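Local coordinates for protein predicted zincin-like metalloprotease (Acidothermus cellulolyticus 11B, PDB 3E11) that is of unknown function but has a zincin-like fold, binds metal ions and is predicted to act as a metalloprotease, at residues A33-D38 with P66-I71; L46-G51 with I70-T75; G20-F25 with T93-I98; V14-D19 with E85-V90. All coordinates share one frame; numbering follows the deposited sequence.

Contact 1 of 4, residues A33-D38 with P66-I71; sequences AVFVED and PDRIII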
loop_
_atom_site.group_PDB
_atom_site.type_symbol
_atom_site.label_atom_id
_atom_site.label_comp_id
_atom_site.label_asym_id
_atom_site.label_seq_id
_atom_site.Cartn_x
_atom_site.Cartn_y
_atom_site.Cartn_z
ATOM N N ALA A 33 3.697 4.328 -6.274
ATOM C CA ALA A 33 4.787 4.010 -5.351
ATOM C C ALA A 33 4.234 3.848 -3.955
ATOM O O ALA A 33 3.258 4.499 -3.560
ATOM C CB ALA A 33 5.832 5.068 -5.371
ATOM N N VAL A 34 4.815 2.914 -3.229
ATOM C CA VAL A 34 4.399 2.620 -1.876
ATOM C C VAL A 34 5.495 3.193 -0.980
ATOM O O VAL A 34 6.684 2.949 -1.196
ATOM C CB VAL A 34 4.183 1.081 -1.658
ATOM C CG1 VAL A 34 3.892 0.755 -0.209
ATOM C CG2 VAL A 34 3.106 0.581 -2.535
ATOM N N PHE A 35 5.082 4.021 -0.040
ATOM C CA PHE A 35 5.957 4.627 0.935
ATOM C C PHE A 35 5.458 4.248 2.322
ATOM O O PHE A 35 4.276 4.084 2.538
ATOM C CB PHE A 35 5.929 6.138 0.781
ATOM C CG PHE A 35 6.740 6.645 -0.373
ATOM C CD1 PHE A 35 6.168 6.798 -1.637
ATOM C CD2 PHE A 35 8.053 7.037 -0.179
ATOM C CE1 PHE A 35 6.945 7.304 -2.712
ATOM C CE2 PHE A 35 8.838 7.543 -1.243
ATOM C CZ PHE A 35 8.276 7.660 -2.508
ATOM N N VAL A 36 6.395 4.093 3.242
ATOM C CA VAL A 36 6.077 3.693 4.582
ATOM C C VAL A 36 6.279 4.879 5.540
ATOM O O VAL A 36 7.282 5.625 5.478
ATOM C CB VAL A 36 6.944 2.513 5.032
ATOM C CG1 VAL A 36 6.620 2.165 6.463
ATOM C CG2 VAL A 36 6.738 1.291 4.120
ATOM N N GLU A 37 5.305 5.045 6.416
ATOM C CA GLU A 37 5.350 5.980 7.527
ATOM C C GLU A 37 5.063 5.220 8.797
ATOM O O GLU A 37 4.466 4.132 8.742
ATOM C CB GLU A 37 4.298 7.053 7.345
ATOM C CG GLU A 37 4.659 8.013 6.241
ATOM C CD GLU A 37 3.824 9.262 6.211
ATOM O OE1 GLU A 37 3.140 9.593 7.210
ATOM O OE2 GLU A 37 3.907 9.941 5.190
ATOM N N ASP A 38 5.467 5.755 9.944
ATOM C CA ASP A 38 5.253 4.962 11.177
ATOM C C ASP A 38 3.799 5.053 11.640
ATOM O O ASP A 38 3.172 4.043 11.959
ATOM C CB ASP A 38 6.225 5.345 12.288
ATOM N N PRO A 66 5.028 9.308 -9.550
ATOM C CA PRO A 66 3.955 8.362 -9.237
ATOM C C PRO A 66 3.004 8.912 -8.189
ATOM O O PRO A 66 3.412 9.694 -7.334
ATOM C CB PRO A 66 4.720 7.161 -8.641
ATOM C CG PRO A 66 5.857 7.826 -7.921
ATOM C CD PRO A 66 6.235 9.030 -8.751
ATOM N N ASP A 67 1.745 8.505 -8.261
ATOM C CA ASP A 67 0.856 8.540 -7.101
ATOM C C ASP A 67 1.483 7.733 -5.967
ATOM O O ASP A 67 2.352 6.893 -6.201
ATOM C CB ASP A 67 -0.534 7.967 -7.440
ATOM C CG ASP A 67 -1.444 8.957 -8.172
ATOM O OD1 ASP A 67 -1.021 10.121 -8.448
ATOM O OD2 ASP A 67 -2.587 8.567 -8.495
ATOM N N ARG A 68 1.028 7.970 -4.744
ATOM C CA ARG A 68 1.620 7.278 -3.591
ATOM C C ARG A 68 0.529 6.492 -2.864
ATOM O O ARG A 68 -0.605 6.939 -2.787
ATOM C CB ARG A 68 2.302 8.275 -2.650
ATOM C CG ARG A 68 3.602 8.819 -3.191
ATOM C CD ARG A 68 4.186 9.985 -2.350
ATOM N NE ARG A 68 5.504 10.330 -2.874
ATOM C CZ ARG A 68 6.599 10.648 -2.162
ATOM N NH1 ARG A 68 6.620 10.651 -0.831
ATOM N NH2 ARG A 68 7.719 10.948 -2.818
ATOM N N ILE A 69 0.868 5.302 -2.396
ATOM C CA ILE A 69 0.092 4.640 -1.377
ATOM C C ILE A 69 0.985 4.619 -0.132
ATOM O O ILE A 69 2.084 4.043 -0.147
ATOM C CB ILE A 69 -0.329 3.233 -1.789
ATOM C CG1 ILE A 69 -1.360 3.300 -2.940
ATOM C CG2 ILE A 69 -0.943 2.498 -0.631
ATOM C CD1 ILE A 69 -1.721 1.923 -3.512
ATOM N N ILE A 70 0.529 5.300 0.912
ATOM C CA ILE A 70 1.255 5.306 2.184
ATOM C C ILE A 70 0.818 4.095 2.983
ATOM O O ILE A 70 -0.369 3.793 3.013
ATOM C CB ILE A 70 0.996 6.585 2.975
ATOM C CG1 ILE A 70 1.181 7.838 2.090
ATOM C CG2 ILE A 70 1.924 6.645 4.198
ATOM C CD1 ILE A 70 2.524 7.950 1.430
ATOM N N ILE A 71 1.775 3.397 3.603
ATOM C CA ILE A 71 1.511 2.220 4.450
ATOM C C ILE A 71 2.033 2.581 5.832
ATOM O O ILE A 71 3.138 3.092 5.949
ATOM C CB ILE A 71 2.217 0.943 3.908
ATOM C CG1 ILE A 71 1.585 0.503 2.591
ATOM C CG2 ILE A 71 2.164 -0.196 4.887
ATOM C CD1 ILE A 71 0.134 0.081 2.657
#
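Pro66 meets Ala33 where strands 33-37 and 67-71 begin to pair as parallel neighbours in the mixed sheet of this zincin-like fold. Its CG lies 3.8 Å from Ala33 CB. Asp67 offers its carbonyl to Ala33 N, while its carboxylate turns elsewhere, to Tyr49 and Arg57. Arg68 carries the main side-chain contact. Its chain runs extended from CG to NE past the ring, and the guanidinium lies flat on the Phe35 ring, with the planes 14° apart. This is a stack and a cation-pi interaction, with Arg68 CZ 3.7 Å from the ring centroid. NH1 sits over the middle of the ring. Ile69 continues the backbone pairing: its N binds Ala33 O at 2.8 Å and its O accepts from Phe35 N. Its side chain faces helix 83-101. Ile70 returns to the face of Phe35 and Arg68. There its CD1 touches Phe35 CB, and its CG2 lies 3.7 Å from Glu37 CG. Ile71 closes the pairing, with N to Phe35 O and O from Glu37 N. On the face shared with Val34 and Val36, Ile71 CG1 packs 3.6 Å from Val34 CG1, which stands anti to the backbone N (chi1 174°).

Contact 2 of 4, residues L46-G51 with I70-T75; sequences LGLYVG and IIYRNT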
loop_
_atom_site.group_PDB
_atom_site.type_symbol
_atom_site.label_atom_id
_atom_site.label_comp_id
_atom_site.label_asym_id
_atom_site.label_seq_id
_atom_site.Cartn_x
_atom_site.Cartn_y
_atom_site.Cartn_z
ATOM N N LEU A 46 -4.559 2.024 8.041
ATOM C CA LEU A 46 -3.412 1.169 7.691
ATOM C C LEU A 46 -2.682 1.694 6.452
ATOM O O LEU A 46 -1.522 1.392 6.231
ATOM C CB LEU A 46 -3.854 -0.261 7.421
ATOM C CG LEU A 46 -4.734 -0.912 8.501
ATOM C CD1 LEU A 46 -5.012 -2.367 8.145
ATOM C CD2 LEU A 46 -4.070 -0.787 9.850
ATOM N N GLY A 47 -3.406 2.452 5.638
ATOM C CA GLY A 47 -2.859 3.007 4.432
ATOM C C GLY A 47 -3.649 4.197 3.951
ATOM O O GLY A 47 -4.746 4.471 4.475
ATOM N N LEU A 48 -3.089 4.904 2.963
ATOM C CA LEU A 48 -3.737 6.116 2.423
ATOM C C LEU A 48 -3.290 6.335 0.983
ATOM O O LEU A 48 -2.105 6.260 0.702
ATOM C CB LEU A 48 -3.355 7.338 3.273
ATOM C CG LEU A 48 -3.801 8.713 2.782
ATOM C CD1 LEU A 48 -5.316 8.808 2.787
ATOM C CD2 LEU A 48 -3.176 9.825 3.604
ATOM N N TYR A 49 -4.234 6.564 0.071
ATOM C CA TYR A 49 -3.895 6.829 -1.313
ATOM C C TYR A 49 -3.718 8.329 -1.441
ATOM O O TYR A 49 -4.595 9.118 -1.037
ATOM C CB TYR A 49 -4.975 6.337 -2.289
ATOM C CG TYR A 49 -4.513 6.368 -3.724
ATOM C CD1 TYR A 49 -4.524 7.559 -4.475
ATOM C CD2 TYR A 49 -4.068 5.218 -4.346
ATOM C CE1 TYR A 49 -4.100 7.569 -5.791
ATOM C CE2 TYR A 49 -3.607 5.232 -5.632
ATOM C CZ TYR A 49 -3.628 6.390 -6.357
ATOM O OH TYR A 49 -3.189 6.346 -7.641
ATOM N N VAL A 50 -2.587 8.717 -2.026
ATOM C CA VAL A 50 -2.270 10.111 -2.281
ATOM C C VAL A 50 -2.096 10.319 -3.789
ATOM O O VAL A 50 -1.115 9.850 -4.400
ATOM C CB VAL A 50 -0.997 10.526 -1.568
ATOM C CG1 VAL A 50 -0.687 11.999 -1.843
ATOM C CG2 VAL A 50 -1.094 10.219 -0.079
ATOM N N GLY A 51 -3.069 11.003 -4.380
ATOM C CA GLY A 51 -3.056 11.382 -5.791
ATOM C C GLY A 51 -2.304 12.665 -6.007
ATOM O O GLY A 51 -2.596 13.674 -5.374
ATOM N N ILE A 70 0.529 5.300 0.912
ATOM C CA ILE A 70 1.255 5.306 2.184
ATOM C C ILE A 70 0.818 4.095 2.983
ATOM O O ILE A 70 -0.369 3.793 3.013
ATOM C CB ILE A 70 0.996 6.585 2.975
ATOM C CG1 ILE A 70 1.181 7.838 2.090
ATOM C CG2 ILE A 70 1.924 6.645 4.198
ATOM C CD1 ILE A 70 2.524 7.950 1.430
ATOM N N ILE A 71 1.775 3.397 3.603
ATOM C CA ILE A 71 1.511 2.220 4.450
ATOM C C ILE A 71 2.033 2.581 5.832
ATOM O O ILE A 71 3.138 3.092 5.949
ATOM C CB ILE A 71 2.217 0.943 3.908
ATOM C CG1 ILE A 71 1.585 0.503 2.591
ATOM C CG2 ILE A 71 2.164 -0.196 4.887
ATOM C CD1 ILE A 71 0.134 0.081 2.657
ATOM N N TYR A 72 1.208 2.383 6.861
ATOM C CA TYR A 72 1.528 2.799 8.243
ATOM C C TYR A 72 2.058 1.614 9.034
ATOM O O TYR A 72 1.330 0.683 9.352
ATOM C CB TYR A 72 0.306 3.434 8.913
ATOM C CG TYR A 72 -0.086 4.702 8.180
ATOM C CD1 TYR A 72 0.762 5.812 8.201
ATOM C CD2 TYR A 72 -1.211 4.760 7.394
ATOM C CE1 TYR A 72 0.446 6.979 7.514
ATOM C CE2 TYR A 72 -1.544 5.916 6.679
ATOM C CZ TYR A 72 -0.708 7.020 6.740
ATOM O OH TYR A 72 -1.008 8.164 6.049
ATOM N N ARG A 73 3.342 1.651 9.338
ATOM C CA ARG A 73 4.009 0.508 9.943
ATOM C C ARG A 73 3.412 0.171 11.317
ATOM O O ARG A 73 3.163 -0.991 11.629
ATOM C CB ARG A 73 5.510 0.824 10.045
ATOM C CG ARG A 73 6.373 -0.273 10.614
ATOM C CD ARG A 73 7.863 -0.008 10.368
ATOM N NE ARG A 73 8.254 1.232 11.005
ATOM C CZ ARG A 73 8.722 2.317 10.379
ATOM N NH1 ARG A 73 8.929 2.342 9.061
ATOM N NH2 ARG A 73 9.015 3.400 11.097
ATOM N N ASN A 74 3.178 1.189 12.145
ATOM C CA ASN A 74 2.705 0.905 13.513
ATOM C C ASN A 74 1.339 0.203 13.516
ATOM O O ASN A 74 1.130 -0.787 14.248
ATOM C CB ASN A 74 2.657 2.177 14.347
ATOM C CG ASN A 74 4.013 2.703 14.666
ATOM O OD1 ASN A 74 5.027 2.073 14.351
ATOM N ND2 ASN A 74 4.062 3.857 15.297
ATOM N N THR A 75 0.409 0.710 12.705
ATOM C CA THR A 75 -0.983 0.262 12.776
ATOM C C THR A 75 -1.093 -1.118 12.139
ATOM O O THR A 75 -1.845 -1.952 12.618
ATOM C CB THR A 75 -1.980 1.276 12.153
ATOM O OG1 THR A 75 -1.499 1.678 10.880
ATOM C CG2 THR A 75 -2.123 2.495 13.022
#
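Gly47 pairs closely with Ile71 where strands 47-50 and 70-72 run antiparallel. It is a non-hydrogen-bonded pair, and Gly47 CA lies only 3.0 Å from Ile70 O. A side chain on Gly47 would come tight against that same oxygen. The next pair, Leu48 and Ile70, is hydrogen-bonded in both directions. Ile70 N reaches Leu48 O at 2.8 Å, and Leu48 N returns a more bent bond to Ile70 O. At the strand end Tyr72 N binds Leu46 O at 3.0 Å, from above the carbonyl plane. With CG beside its own backbone N (chi1 -63°), the Tyr72 ring turns its edge to the backbone of residues 46-48, with CD2 3.5 Å from Leu46 C. Packing is sparser on the exposed side at Leu48, where CB and CD2 each lie 3.7 Å from Tyr72 OH. Val50 adds one touch, CG2 to Ile70 CG1 at 3.9 Å. Beyond the strand, Leu46 CD2 rests on Thr75, whose OG1 is hydrogen-bonded to Leu45 O. Tyr72 is the N-cap residue of helix 73-78. The arrangement is consistent with the antiparallel edge strand of zincin folds, beside the helix that carries the putative HExxH motif.

Contact 3 of 4, residues G20-F25 with T93-I98; sequences GIPEEF and TVVHEI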
loop_
_atom_site.group_PDB
_atom_site.type_symbol
_atom_site.label_atom_id
_atom_site.label_comp_id
_atom_site.label_asym_id
_atom_site.label_seq_id
_atom_site.Cartn_x
_atom_site.Cartn_y
_atom_site.Cartn_z
ATOM N N GLY A 20 3.747 -9.989 -4.629
ATOM C CA GLY A 20 2.646 -10.943 -4.586
ATOM C C GLY A 20 1.287 -10.359 -4.955
ATOM O O GLY A 20 0.275 -11.031 -4.830
ATOM N N ILE A 21 1.246 -9.088 -5.355
ATOM C CA ILE A 21 -0.005 -8.527 -5.833
ATOM C C ILE A 21 -0.484 -9.306 -7.052
ATOM O O ILE A 21 0.275 -9.521 -7.993
ATOM C CB ILE A 21 0.132 -7.049 -6.158
ATOM C CG1 ILE A 21 0.200 -6.264 -4.825
ATOM C CG2 ILE A 21 -1.029 -6.561 -7.037
ATOM C CD1 ILE A 21 0.504 -4.821 -5.007
ATOM N N PRO A 22 -1.737 -9.755 -7.038
ATOM C CA PRO A 22 -2.230 -10.489 -8.194
ATOM C C PRO A 22 -2.185 -9.701 -9.494
ATOM O O PRO A 22 -2.356 -8.461 -9.481
ATOM C CB PRO A 22 -3.672 -10.824 -7.790
ATOM C CG PRO A 22 -3.626 -10.904 -6.332
ATOM C CD PRO A 22 -2.721 -9.774 -5.933
ATOM N N GLU A 23 -1.917 -10.418 -10.587
ATOM C CA GLU A 23 -1.723 -9.820 -11.901
ATOM C C GLU A 23 -2.929 -8.997 -12.336
ATOM O O GLU A 23 -2.760 -8.085 -13.120
ATOM C CB GLU A 23 -1.415 -10.871 -12.986
ATOM C CG GLU A 23 0.033 -11.401 -12.971
ATOM N N GLU A 24 -4.137 -9.303 -11.850
ATOM C CA GLU A 24 -5.301 -8.510 -12.260
ATOM C C GLU A 24 -5.231 -7.040 -11.775
ATOM O O GLU A 24 -5.892 -6.189 -12.350
ATOM C CB GLU A 24 -6.649 -9.151 -11.855
ATOM C CG GLU A 24 -6.790 -9.575 -10.397
ATOM C CD GLU A 24 -6.376 -11.029 -10.142
ATOM O OE1 GLU A 24 -5.405 -11.522 -10.789
ATOM O OE2 GLU A 24 -7.022 -11.687 -9.268
ATOM N N PHE A 25 -4.407 -6.761 -10.759
ATOM C CA PHE A 25 -4.213 -5.405 -10.233
ATOM C C PHE A 25 -2.928 -4.712 -10.740
ATOM O O PHE A 25 -2.648 -3.589 -10.362
ATOM C CB PHE A 25 -4.142 -5.486 -8.698
ATOM C CG PHE A 25 -5.388 -6.013 -8.083
ATOM C CD1 PHE A 25 -6.530 -5.234 -8.053
ATOM C CD2 PHE A 25 -5.439 -7.285 -7.571
ATOM C CE1 PHE A 25 -7.688 -5.720 -7.526
ATOM C CE2 PHE A 25 -6.609 -7.766 -7.015
ATOM C CZ PHE A 25 -7.727 -6.977 -7.001
ATOM N N THR A 93 -3.820 -4.192 2.075
ATOM C CA THR A 93 -3.990 -2.749 2.174
ATOM C C THR A 93 -3.741 -2.023 0.845
ATOM O O THR A 93 -4.563 -1.205 0.426
ATOM C CB THR A 93 -3.092 -2.177 3.288
ATOM O OG1 THR A 93 -3.490 -2.758 4.530
ATOM C CG2 THR A 93 -3.195 -0.648 3.372
ATOM N N VAL A 94 -2.631 -2.343 0.197
ATOM C CA VAL A 94 -2.294 -1.796 -1.121
ATOM C C VAL A 94 -3.405 -2.128 -2.134
ATOM O O VAL A 94 -3.872 -1.239 -2.876
ATOM C CB VAL A 94 -0.922 -2.305 -1.612
ATOM C CG1 VAL A 94 -0.658 -1.830 -3.024
ATOM C CG2 VAL A 94 0.209 -1.831 -0.687
ATOM N N VAL A 95 -3.820 -3.401 -2.183
ATOM C CA VAL A 95 -4.858 -3.814 -3.138
ATOM C C VAL A 95 -6.198 -3.096 -2.881
ATOM O O VAL A 95 -6.860 -2.609 -3.818
ATOM C CB VAL A 95 -5.058 -5.339 -3.154
ATOM C CG1 VAL A 95 -6.281 -5.713 -3.984
ATOM C CG2 VAL A 95 -3.835 -5.996 -3.758
ATOM N N HIS A 96 -6.596 -2.978 -1.624
ATOM C CA HIS A 96 -7.779 -2.173 -1.315
ATOM C C HIS A 96 -7.651 -0.723 -1.711
ATOM O O HIS A 96 -8.594 -0.133 -2.248
ATOM C CB HIS A 96 -8.161 -2.304 0.163
ATOM C CG HIS A 96 -8.792 -3.622 0.474
ATOM N ND1 HIS A 96 -10.012 -3.741 1.096
ATOM C CD2 HIS A 96 -8.393 -4.884 0.181
ATOM C CE1 HIS A 96 -10.309 -5.024 1.227
ATOM N NE2 HIS A 96 -9.344 -5.736 0.676
ATOM N N GLU A 97 -6.490 -0.141 -1.456
ATOM C CA GLU A 97 -6.299 1.267 -1.747
ATOM C C GLU A 97 -6.343 1.498 -3.247
ATOM O O GLU A 97 -6.987 2.429 -3.711
ATOM C CB GLU A 97 -4.997 1.797 -1.123
ATOM C CG GLU A 97 -5.083 2.000 0.403
ATOM C CD GLU A 97 -6.207 2.949 0.790
ATOM O OE1 GLU A 97 -6.455 3.918 0.058
ATOM O OE2 GLU A 97 -6.884 2.698 1.800
ATOM N N ILE A 98 -5.696 0.637 -4.023
ATOM C CA ILE A 98 -5.711 0.824 -5.471
ATOM C C ILE A 98 -7.110 0.565 -6.046
ATOM O O ILE A 98 -7.590 1.316 -6.911
ATOM C CB ILE A 98 -4.588 0.003 -6.181
ATOM C CG1 ILE A 98 -4.351 0.567 -7.589
ATOM C CG2 ILE A 98 -4.857 -1.474 -6.193
ATOM C CD1 ILE A 98 -3.867 2.014 -7.589
#
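The backbone of loop 20-25 passes helix 93-98 at some distance, its closest CA pair being Ile21 and Val95 at 7.3 Å, and no hydrogen bond joins the two. Side chains bridge the gap. Phe25 and Val95 make the main contact. Val95 CG1 stands over one face of the Phe25 ring, displaced toward the rim, in a CH-pi contact 3.6 Å from the ring centroid. The direction is 14° off the ring normal. CZ is the nearest ring atom. The two side chains cross at about a right angle. Val95 CG1 is anti to its backbone N (chi1 171°), which leaves CG2 for the other part of the loop. That methyl passes Ile21 CG1 at 4.2 Å, with the two side chains running in opposite directions. Pro22 CD touches the same methyl more loosely. Farther along Ile21, CD1 meets Val94 CG1 at 3.8 Å. The loop turns back at residues 23-25, where Phe25 N bonds to Pro22 O at 3.0 Å, and the Phe25 side chain points to the helix. An alanine in place of Phe25 would probably open a gap beside Val95 CG1, which would lose the ring face it packs on. His96 and Glu97 belong to an HExxH pattern, consistent with a zincin metal site, but no metal is bound to them here. On the helix, Val94 also packs on Ile69 and Ile71 of strand 67-72. Beyond the loop, Phe25 also touches Leu109 of helix 106-110.

Contact 4 of 4, residues V14-D19 with E85-V90; sequences VAEALD and EVIDEV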
loop_
_atom_site.group_PDB
_atom_site.type_symbol
_atom_site.label_atom_id
_atom_site.label_comp_id
_atom_site.label_asym_id
_atom_site.label_seq_id
_atom_site.Cartn_x
_atom_site.Cartn_y
_atom_site.Cartn_z
ATOM N N VAL A 14 7.333 -4.976 2.611
ATOM C CA VAL A 14 6.575 -4.253 1.593
ATOM C C VAL A 14 6.890 -4.738 0.163
ATOM O O VAL A 14 5.958 -4.921 -0.664
ATOM C CB VAL A 14 6.757 -2.733 1.720
ATOM C CG1 VAL A 14 6.033 -2.025 0.608
ATOM C CG2 VAL A 14 6.258 -2.272 3.095
ATOM N N ALA A 15 8.174 -4.946 -0.131
ATOM C CA ALA A 15 8.582 -5.425 -1.437
ATOM C C ALA A 15 7.949 -6.794 -1.697
ATOM O O ALA A 15 7.424 -7.017 -2.783
ATOM C CB ALA A 15 10.078 -5.481 -1.582
ATOM N N GLU A 16 7.969 -7.673 -0.696
ATOM C CA GLU A 16 7.374 -9.013 -0.830
ATOM C C GLU A 16 5.865 -8.918 -1.027
ATOM O O GLU A 16 5.291 -9.687 -1.790
ATOM C CB GLU A 16 7.675 -9.886 0.385
ATOM C CG GLU A 16 7.088 -11.310 0.292
ATOM C CD GLU A 16 7.732 -12.155 -0.785
ATOM O OE1 GLU A 16 8.855 -11.816 -1.208
ATOM O OE2 GLU A 16 7.126 -13.168 -1.209
ATOM N N ALA A 17 5.224 -7.967 -0.337
ATOM C CA ALA A 17 3.792 -7.713 -0.497
ATOM C C ALA A 17 3.501 -7.306 -1.957
ATOM O O ALA A 17 2.614 -7.864 -2.586
ATOM C CB ALA A 17 3.322 -6.636 0.462
ATOM N N LEU A 18 4.292 -6.381 -2.504
ATOM C CA LEU A 18 4.044 -5.876 -3.858
ATOM C C LEU A 18 4.299 -6.977 -4.885
ATOM O O LEU A 18 3.548 -7.117 -5.839
ATOM C CB LEU A 18 4.918 -4.639 -4.175
ATOM C CG LEU A 18 4.536 -3.263 -3.592
ATOM C CD1 LEU A 18 5.342 -2.172 -4.299
ATOM C CD2 LEU A 18 3.061 -2.960 -3.744
ATOM N N ASP A 19 5.354 -7.763 -4.670
ATOM C CA ASP A 19 5.700 -8.843 -5.586
ATOM C C ASP A 19 4.541 -9.861 -5.688
ATOM O O ASP A 19 4.389 -10.511 -6.696
ATOM C CB ASP A 19 6.978 -9.561 -5.131
ATOM C CG ASP A 19 8.255 -8.686 -5.263
ATOM O OD1 ASP A 19 8.209 -7.597 -5.879
ATOM O OD2 ASP A 19 9.289 -9.077 -4.688
ATOM N N GLU A 85 2.196 -12.484 8.321
ATOM C CA GLU A 85 0.932 -11.750 8.536
ATOM C C GLU A 85 1.100 -10.302 8.116
ATOM O O GLU A 85 0.198 -9.719 7.516
ATOM C CB GLU A 85 0.433 -11.847 9.973
ATOM C CG GLU A 85 -0.058 -13.240 10.316
ATOM C CD GLU A 85 -0.694 -13.361 11.691
ATOM O OE1 GLU A 85 -0.728 -12.397 12.469
ATOM O OE2 GLU A 85 -1.178 -14.468 11.985
ATOM N N VAL A 86 2.257 -9.723 8.409
ATOM C CA VAL A 86 2.560 -8.340 7.995
ATOM C C VAL A 86 2.525 -8.223 6.459
ATOM O O VAL A 86 1.888 -7.314 5.912
ATOM C CB VAL A 86 3.929 -7.807 8.526
ATOM C CG1 VAL A 86 4.246 -6.447 7.917
ATOM C CG2 VAL A 86 3.896 -7.666 10.015
ATOM N N ILE A 87 3.206 -9.129 5.777
ATOM C CA ILE A 87 3.208 -9.154 4.307
ATOM C C ILE A 87 1.778 -9.168 3.772
ATOM O O ILE A 87 1.407 -8.351 2.884
ATOM C CB ILE A 87 4.006 -10.375 3.745
ATOM C CG1 ILE A 87 5.521 -10.197 4.003
ATOM C CG2 ILE A 87 3.773 -10.501 2.259
ATOM C CD1 ILE A 87 6.346 -11.470 3.911
ATOM N N ASP A 88 0.978 -10.086 4.314
ATOM C CA ASP A 88 -0.421 -10.253 3.899
ATOM C C ASP A 88 -1.244 -8.995 4.128
ATOM O O ASP A 88 -2.018 -8.573 3.266
ATOM C CB ASP A 88 -1.066 -11.410 4.638
ATOM C CG ASP A 88 -0.585 -12.729 4.140
ATOM O OD1 ASP A 88 0.047 -12.753 3.087
ATOM O OD2 ASP A 88 -0.807 -13.752 4.806
ATOM N N GLU A 89 -1.057 -8.409 5.297
ATOM C CA GLU A 89 -1.770 -7.225 5.671
ATOM C C GLU A 89 -1.371 -6.039 4.811
ATOM O O GLU A 89 -2.219 -5.243 4.409
ATOM C CB GLU A 89 -1.554 -6.929 7.150
ATOM C CG GLU A 89 -2.631 -6.065 7.759
ATOM C CD GLU A 89 -4.016 -6.689 7.634
ATOM O OE1 GLU A 89 -4.157 -7.904 7.801
ATOM O OE2 GLU A 89 -4.956 -5.962 7.338
ATOM N N VAL A 90 -0.084 -5.887 4.579
ATOM C CA VAL A 90 0.387 -4.845 3.650
ATOM C C VAL A 90 -0.192 -5.047 2.232
ATOM O O VAL A 90 -0.705 -4.091 1.614
ATOM C CB VAL A 90 1.913 -4.755 3.584
ATOM C CG1 VAL A 90 2.372 -3.734 2.469
ATOM C CG2 VAL A 90 2.494 -4.300 4.922
#
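Ala17 faces Val90 and Ile87 where helix 14-19 packs against helix 85-90. The short axes approach to 8.3 Å and cross at -55°. Apolar contacts make up most of the interface. Ala17 CB points at the other helix and lies 3.7 Å from Val90 CG1. The same valine methyl reaches Val14 CG2 more loosely, at 4.2 Å, and those two side chains cross at about a right angle. Val90 CG1 is anti to the backbone N (chi1 174°), which brings it within contact of both Val14 and Ala17. Ile87 uses two branches. Its CG2 sits 3.9 Å from both N and CA of Ala17. In one conformer of Glu16, Ile87 CD1 lies 3.7 Å from Glu16 CG; a second conformer exists, so this contact is less certain. An alanine in place of Ile87 would probably open a gap beside the Ala17 backbone, where CG2 is lost. One contact involves a polar atom: Ala17 CB lies 3.5 Å from Ile87 O. No hydrogen bond links the two segments. Arg91, just after segment 85-90, hydrogen-bonds to the carbonyl oxygens of Glu16 and Ala17. Asp19, which binds calcium in a structure of this protein, follows on the same helix turn, though no calcium is bound to this chain in the model. The chemistry implies close approach through a small alanine, with shape and burial rather than directed bonds holding these two segments together.

Overall arrangement
From the N terminus, helix 7-19 enters contact 4, which closes a long loop by packing it on helix 83-101. The loop after it enters contact 3, farther along that same helix. These two contacts cross, since their segments alternate along the chain. Contacts 1 and 2 both fall within the spans that they close. Strand 32-37 begins contact 1 and strand 47-50 begins contact 2, and both close on strand 67-72, which is central in the sheet. Ile70 and Ile71 serve both. Ile71 also touches Thr93, Val94 and Val90, joining the sheet to helix 83-101. Val34 and Val36 join it to Val14 of helix 7-19.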